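Diaminopimelate decarboxylase (Methanocaldococcus jannaschii, PDB 1TWI) catalyses the pyridoxal-phosphate-dependent decarboxylation of meso-diaminopimelate to L-lysine, the last step of lysine biosynthesis by the diaminopimelate pathway. Local coordinates at residues V296-I309 with V373-A386. Numbering follows the deposited sequence.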
# COMPACT_ATOMS: atom_id res chain seq x y z
N VAL A 296 17.28 0.82 -10.03
CA VAL A 296 17.41 1.27 -8.66
C VAL A 296 17.25 0.30 -7.51
O VAL A 296 17.68 0.61 -6.41
CB VAL A 296 16.44 2.50 -8.41
CG1 VAL A 296 16.78 3.64 -9.41
CG2 VAL A 296 14.92 2.07 -8.61
N ALA A 297 16.66 -0.87 -7.75
CA ALA A 297 16.41 -1.77 -6.64
C ALA A 297 17.61 -2.13 -5.80
O ALA A 297 17.54 -2.01 -4.57
CB ALA A 297 15.74 -3.11 -7.17
N THR A 298 18.68 -2.58 -6.45
CA THR A 298 19.87 -3.02 -5.69
C THR A 298 20.64 -1.87 -5.03
O THR A 298 21.58 -2.11 -4.29
CB THR A 298 20.88 -3.79 -6.63
OG1 THR A 298 21.26 -2.95 -7.70
CG2 THR A 298 20.23 -5.05 -7.19
N ALA A 299 20.27 -0.62 -5.33
CA ALA A 299 20.95 0.51 -4.71
C ALA A 299 20.33 0.88 -3.34
O ALA A 299 20.92 1.68 -2.59
CB ALA A 299 20.87 1.77 -5.65
N GLY A 300 19.19 0.31 -3.02
CA GLY A 300 18.48 0.66 -1.77
C GLY A 300 18.51 -0.33 -0.64
O GLY A 300 18.35 -1.54 -0.86
N TYR A 301 18.75 0.16 0.58
CA TYR A 301 18.79 -0.71 1.76
C TYR A 301 17.90 -0.05 2.78
O TYR A 301 17.91 1.17 2.86
CB TYR A 301 20.21 -0.81 2.32
CG TYR A 301 21.16 -1.39 1.27
CD1 TYR A 301 21.66 -0.57 0.26
CD2 TYR A 301 21.46 -2.79 1.23
CE1 TYR A 301 22.41 -1.08 -0.78
CE2 TYR A 301 22.26 -3.33 0.18
CZ TYR A 301 22.71 -2.46 -0.82
OH TYR A 301 23.42 -2.91 -1.91
N LEU A 302 17.14 -0.84 3.54
CA LEU A 302 16.30 -0.27 4.59
C LEU A 302 16.81 -0.75 5.96
O LEU A 302 16.84 -1.97 6.23
CB LEU A 302 14.84 -0.70 4.40
CG LEU A 302 13.82 -0.25 5.47
CD1 LEU A 302 13.79 1.29 5.60
CD2 LEU A 302 12.47 -0.79 5.09
N LEU A 303 17.20 0.20 6.82
CA LEU A 303 17.71 -0.12 8.15
C LEU A 303 16.60 0.03 9.17
O LEU A 303 15.85 1.01 9.16
CB LEU A 303 18.88 0.84 8.53
CG LEU A 303 19.94 0.99 7.43
CD1 LEU A 303 21.08 1.96 7.88
CD2 LEU A 303 20.50 -0.38 7.09
N GLY A 304 16.48 -0.97 10.03
CA GLY A 304 15.45 -0.96 11.05
C GLY A 304 16.09 -1.42 12.36
O GLY A 304 16.80 -2.43 12.39
N LYS A 305 15.86 -0.68 13.42
CA LYS A 305 16.41 -1.05 14.68
C LYS A 305 15.51 -2.04 15.41
O LYS A 305 14.24 -1.97 15.35
CB LYS A 305 16.66 0.20 15.53
CG LYS A 305 17.13 -0.11 16.98
CD LYS A 305 17.78 1.14 17.69
CE LYS A 305 16.78 2.24 17.97
NZ LYS A 305 17.46 3.33 18.78
N VAL A 306 16.16 -2.97 16.10
CA VAL A 306 15.45 -3.98 16.89
C VAL A 306 15.02 -3.44 18.24
O VAL A 306 15.87 -3.04 19.05
CB VAL A 306 16.37 -5.20 17.12
CG1 VAL A 306 15.65 -6.21 18.02
CG2 VAL A 306 16.70 -5.84 15.73
N HIS A 307 13.71 -3.42 18.50
CA HIS A 307 13.27 -2.90 19.81
C HIS A 307 12.88 -4.03 20.75
O HIS A 307 12.95 -3.86 21.97
CB HIS A 307 12.09 -1.91 19.65
CG HIS A 307 12.50 -0.63 19.00
ND1 HIS A 307 12.68 0.53 19.71
CD2 HIS A 307 12.81 -0.34 17.71
CE1 HIS A 307 13.09 1.49 18.89
NE2 HIS A 307 13.18 0.98 17.67
N HIS A 308 12.50 -5.19 20.21
CA HIS A 308 12.11 -6.32 21.07
C HIS A 308 12.44 -7.67 20.45
O HIS A 308 12.41 -7.82 19.22
CB HIS A 308 10.60 -6.33 21.31
CG HIS A 308 10.08 -5.10 21.96
ND1 HIS A 308 10.30 -4.83 23.29
CD2 HIS A 308 9.34 -4.07 21.48
CE1 HIS A 308 9.71 -3.69 23.61
NE2 HIS A 308 9.12 -3.20 22.53
N ILE A 309 12.81 -8.63 21.31
CA ILE A 309 13.02 -10.01 20.88
C ILE A 309 11.94 -10.80 21.62
O ILE A 309 11.69 -10.57 22.82
CB ILE A 309 14.42 -10.53 21.25
CG1 ILE A 309 15.49 -9.71 20.49
CG2 ILE A 309 14.49 -12.05 20.92
CD1 ILE A 309 16.91 -9.95 20.91
N VAL A 373 20.78 -11.72 17.11
CA VAL A 373 20.12 -10.43 17.26
C VAL A 373 19.91 -9.98 18.71
O VAL A 373 19.45 -10.75 19.55
CB VAL A 373 18.75 -10.43 16.49
CG1 VAL A 373 18.07 -9.06 16.63
CG2 VAL A 373 18.97 -10.76 15.01
N GLU A 374 20.33 -8.74 19.01
CA GLU A 374 20.14 -8.15 20.34
C GLU A 374 19.32 -6.86 20.17
O GLU A 374 19.34 -6.24 19.12
CB GLU A 374 21.50 -7.87 20.98
CG GLU A 374 22.30 -9.21 21.09
CD GLU A 374 23.76 -9.03 21.44
OE1 GLU A 374 24.67 -9.74 20.85
OE2 GLU A 374 24.01 -8.18 22.33
N VAL A 375 18.58 -6.48 21.20
CA VAL A 375 17.81 -5.22 21.14
C VAL A 375 18.83 -4.16 20.89
O VAL A 375 19.91 -4.16 21.53
CB VAL A 375 17.08 -4.95 22.50
CG1 VAL A 375 16.57 -3.47 22.58
CG2 VAL A 375 15.92 -5.94 22.64
N GLY A 376 18.54 -3.24 19.97
CA GLY A 376 19.49 -2.16 19.70
C GLY A 376 20.29 -2.43 18.44
O GLY A 376 20.93 -1.52 17.87
N ASP A 377 20.31 -3.68 17.99
CA ASP A 377 21.03 -3.97 16.75
C ASP A 377 20.20 -3.33 15.63
O ASP A 377 19.02 -3.03 15.80
CB ASP A 377 21.09 -5.49 16.50
CG ASP A 377 22.19 -6.17 17.31
OD1 ASP A 377 23.04 -5.44 17.88
OD2 ASP A 377 22.21 -7.44 17.34
N VAL A 378 20.85 -3.14 14.49
CA VAL A 378 20.22 -2.56 13.31
C VAL A 378 20.24 -3.66 12.24
O VAL A 378 21.30 -4.26 11.99
CB VAL A 378 21.06 -1.37 12.81
CG1 VAL A 378 20.45 -0.79 11.49
CG2 VAL A 378 21.10 -0.23 13.94
N LEU A 379 19.07 -3.97 11.66
CA LEU A 379 19.03 -4.95 10.60
C LEU A 379 18.96 -4.18 9.27
O LEU A 379 18.38 -3.08 9.24
CB LEU A 379 17.79 -5.85 10.70
CG LEU A 379 17.51 -6.57 12.02
CD1 LEU A 379 16.36 -7.54 11.78
CD2 LEU A 379 18.78 -7.38 12.45
N ALA A 380 19.54 -4.74 8.20
CA ALA A 380 19.44 -4.13 6.88
C ALA A 380 18.62 -5.08 5.97
O ALA A 380 18.92 -6.31 5.85
CB ALA A 380 20.85 -3.93 6.29
N ILE A 381 17.62 -4.51 5.32
CA ILE A 381 16.79 -5.29 4.40
C ILE A 381 17.27 -4.82 3.05
O ILE A 381 17.18 -3.63 2.69
CB ILE A 381 15.29 -4.93 4.60
CG1 ILE A 381 14.87 -5.30 6.05
CG2 ILE A 381 14.39 -5.72 3.58
CD1 ILE A 381 13.55 -4.47 6.53
N PHE A 382 17.79 -5.77 2.27
CA PHE A 382 18.34 -5.46 0.95
C PHE A 382 17.36 -5.25 -0.19
O PHE A 382 16.25 -5.74 -0.17
CB PHE A 382 19.24 -6.61 0.46
CG PHE A 382 20.62 -6.65 1.08
CD1 PHE A 382 20.80 -6.32 2.43
CD2 PHE A 382 21.70 -7.07 0.33
CE1 PHE A 382 22.07 -6.44 3.02
CE2 PHE A 382 23.00 -7.21 0.90
CZ PHE A 382 23.17 -6.89 2.24
N ASP A 383 17.84 -4.52 -1.19
CA ASP A 383 17.18 -4.39 -2.47
C ASP A 383 15.79 -3.75 -2.36
O ASP A 383 14.80 -4.27 -2.88
CB ASP A 383 17.10 -5.80 -3.06
CG ASP A 383 18.48 -6.44 -3.23
OD1 ASP A 383 19.39 -5.73 -3.73
OD2 ASP A 383 18.69 -7.63 -2.86
N VAL A 384 15.73 -2.61 -1.70
CA VAL A 384 14.46 -1.92 -1.54
C VAL A 384 14.47 -0.59 -2.30
O VAL A 384 13.67 0.31 -2.00
CB VAL A 384 14.22 -1.64 -0.08
CG1 VAL A 384 13.90 -2.94 0.71
CG2 VAL A 384 15.50 -0.90 0.53
N GLY A 385 15.41 -0.41 -3.24
CA GLY A 385 15.44 0.85 -3.99
C GLY A 385 14.27 1.09 -4.95
O GLY A 385 14.01 2.22 -5.37
N ALA A 386 13.56 0.02 -5.31
CA ALA A 386 12.43 0.07 -6.25
C ALA A 386 11.16 -0.44 -5.57
O ALA A 386 11.20 -1.46 -4.90
CB ALA A 386 12.75 -0.82 -7.50
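The Tyr-301 ring turns its CD2–CE2 edge onto one face of the Phe-382 ring in a T-shaped pair, centroids 5.0 Å apart and planes at 79°, with Tyr-301 CE2 over the centre of the phenylalanine. Tyr-301 reaches there because CG lies beside its backbone N (chi1 -60°); His-338 makes a further edge-to-face pair with Phe-382. From here strands 300-309 and 378-382 run antiparallel. Leu-302 and Ile-381 exchange two backbone hydrogen bonds, as do Gly-304 and Leu-379, whose N meets Gly-304 O at 2.8 Å. Leu-303 sits between them on the Tyr-301 face of the sheet, its CB on Val-378 CG1 and its CD2 3.7 Å from Ala-380 CB. On the other face Leu-302 and Ile-381 lie side by side, and Leu-302 CB touches Val-384 CG2. Farther along, Val-306 is gripped by its backbone at both ends, N to Asp-377 O and O to Gly-376 N, around the type II turn 374-377. Its CG2, beside the backbone N (CG1 is anti, chi1 177°), packs 3.6 Å from Val-373 CG1 and also meets Leu-379 CG. Inside the turn Asp-377 OD2 accepts Glu-374 N at 2.8 Å, and both acids bind Lys-345. Beyond Phe-382 the chain bends: Val-384 N bonds to Gly-300 O, and Ala-297 O takes Gly-385 N and Gly-300 N together. Gly-300 and Gly-385 bring the two backbones together directly, Gly-300 CA lying 3.6 Å from Gly-385 N. Ala-386 CB rests on Ala-297 CB; Ala-297 lies by Arg-293 and Ala-386 by Tyr-387, both lining the bound-lysine pocket, with the cofactor near. The pair thus leads from the barrel's active site into the mixed beta sheet, where strands 32-36 and 316-320 also bond to 300-311 and strand 339-341 flanks 378-382.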